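Local coordinates for chitin-binding type-4 domain-containing protein (Photorhabdus laumondii subsp. laumondii, PDB 6T5Z) that is a copper-dependent lytic polysaccharide monooxygenase of family AA10, probably cleaving chitin by oxidation, at residues G60-D63 / R69-K72. Numbering follows the deposited sequence.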
loop_
_atom_site.group_PDB
_atom_site.type_symbol
_atom_site.label_atom_id
_atom_site.label_comp_id
_atom_site.label_asym_id
_atom_site.label_seq_id
_atom_site.Cartn_x
_atom_site.Cartn_y
_atom_site.Cartn_z
ATOM N N GLY A 60 0.141 -8.796 -11.652
ATOM C CA GLY A 60 -1.236 -8.452 -11.965
ATOM C C GLY A 60 -2.296 -9.186 -11.163
ATOM O O GLY A 60 -3.436 -8.712 -11.094
ATOM N N ALA A 61 -1.956 -10.324 -10.546
ATOM C CA ALA A 61 -2.931 -10.974 -9.666
ATOM C C ALA A 61 -3.436 -10.019 -8.591
ATOM O O ALA A 61 -4.588 -10.122 -8.162
ATOM C CB ALA A 61 -2.327 -12.220 -9.019
ATOM N N LEU A 62 -2.598 -9.081 -8.155
ATOM C CA LEU A 62 -3.008 -8.153 -7.111
ATOM C C LEU A 62 -4.092 -7.187 -7.571
ATOM O O LEU A 62 -4.716 -6.537 -6.729
ATOM C CB LEU A 62 -1.808 -7.344 -6.608
ATOM C CG LEU A 62 -0.680 -8.155 -5.974
ATOM C CD1 LEU A 62 0.425 -7.230 -5.476
ATOM C CD2 LEU A 62 -1.219 -9.016 -4.838
ATOM N N ASP A 63 -4.330 -7.074 -8.873
ATOM C CA ASP A 63 -5.294 -6.098 -9.365
ATOM C C ASP A 63 -6.726 -6.596 -9.289
ATOM O O ASP A 63 -7.655 -5.819 -9.536
ATOM C CB ASP A 63 -4.931 -5.698 -10.798
ATOM C CG ASP A 63 -3.647 -4.910 -10.859
ATOM O OD1 ASP A 63 -3.396 -4.114 -9.920
ATOM O OD2 ASP A 63 -2.878 -5.089 -11.826
ATOM N N ARG A 69 -12.019 -11.310 -2.186
ATOM C CA ARG A 69 -10.732 -11.772 -2.708
ATOM C C ARG A 69 -9.637 -11.773 -1.650
ATOM O O ARG A 69 -8.823 -12.704 -1.589
ATOM C CB ARG A 69 -10.315 -10.908 -3.896
ATOM C CG ARG A 69 -8.943 -11.271 -4.454
ATOM C CD ARG A 69 -9.015 -12.574 -5.237
ATOM N NE ARG A 69 -7.708 -13.015 -5.715
ATOM C CZ ARG A 69 -6.833 -13.702 -4.986
ATOM N NH1 ARG A 69 -7.101 -14.007 -3.720
ATOM N NH2 ARG A 69 -5.682 -14.088 -5.523
ATOM N N TRP A 70 -9.544 -10.703 -0.860
ATOM C CA TRP A 70 -8.343 -10.431 -0.091
ATOM C C TRP A 70 -8.583 -10.581 1.402
ATOM O O TRP A 70 -9.646 -10.223 1.914
ATOM C CB TRP A 70 -7.824 -9.021 -0.389
ATOM C CG TRP A 70 -7.529 -8.815 -1.855
ATOM C CD1 TRP A 70 -8.155 -7.945 -2.704
ATOM C CD2 TRP A 70 -6.563 -9.521 -2.644
ATOM N NE1 TRP A 70 -7.625 -8.051 -3.966
ATOM C CE2 TRP A 70 -6.639 -9.005 -3.955
ATOM C CE3 TRP A 70 -5.622 -10.523 -2.364
ATOM C CZ2 TRP A 70 -5.816 -9.467 -4.987
ATOM C CZ3 TRP A 70 -4.804 -10.977 -3.391
ATOM C CH2 TRP A 70 -4.920 -10.459 -4.687
ATOM N N LYS A 71 -7.573 -11.105 2.090
ATOM C CA LYS A 71 -7.603 -11.160 3.541
ATOM C C LYS A 71 -7.454 -9.746 4.091
ATOM O O LYS A 71 -6.574 -8.999 3.660
ATOM C CB LYS A 71 -6.477 -12.054 4.045
ATOM C CG LYS A 71 -6.220 -11.960 5.533
ATOM C CD LYS A 71 -7.270 -12.708 6.324
ATOM C CE LYS A 71 -6.913 -12.722 7.814
ATOM N NZ LYS A 71 -6.799 -11.343 8.386
ATOM N N LYS A 72 -8.320 -9.378 5.028
ATOM C CA LYS A 72 -8.382 -8.021 5.545
ATOM C C LYS A 72 -7.819 -7.968 6.961
ATOM O O LYS A 72 -8.186 -8.777 7.816
ATOM C CB LYS A 72 -9.822 -7.506 5.514
ATOM C CG LYS A 72 -10.419 -7.532 4.107
ATOM C CD LYS A 72 -11.931 -7.438 4.055
ATOM C CE LYS A 72 -12.422 -7.646 2.624
ATOM N NZ LYS A 72 -12.282 -9.087 2.205
HETATM O O HOH W 1 -6.139 -12.435 -8.066
#
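With CG anti to its own carbonyl carbon (chi1 -58°), Trp70 sends its six-membered ring toward the 3-10 turn 60-63, while Leu62, with a similar first torsion (chi1 -62°), runs CD1 on extended (chi2 -178°) and leaves CD2 as the branch turned to the indole. The outcome is a worked example of an aromatic edge received by one backbone carbonyl, with a second oblique to the ring. Ala61 O meets the rim of the six-membered ring almost in its plane, 3.5 Å from both Trp70 CZ2 and CH2, and the partly positive C-H edge probably suits it. Leu62 O, 3.6 Å from Trp70 CZ2, also takes a weak hydrogen bond from Arg10 NH1. Beside these carbonyl contacts, Leu62 CD2 touches Trp70 CH2 at 4.0 Å, the side chains crossing at about a right angle.

Arg69 CG sits 3.3 Å above the indole plane, over the ring centre, and the guanidinium turns one face to Trp70 CZ3. In the guanidinium plane a water accepts from Arg69 NE at 2.9 Å and donates to Ala61 O at 2.8 Å, tying the segments together. Arg69 NH2 hydrogen-bonds to Met23 O, and Trp70 NE1 to Ala64 O, just after Asp63 in the chain.

This buried contact joins two parts of one loop, between strands 36-38 and 73-76, against the beta-sandwich core typical of AA10 enzymes; the Ala61 side chain is about 12 Å from a bound copper. Leu62 packs on Cys14 of helix 10-14, whose Arg10 makes a cation-pi contact with Trp70, and the indole rests against Asp168 of strand 161-172.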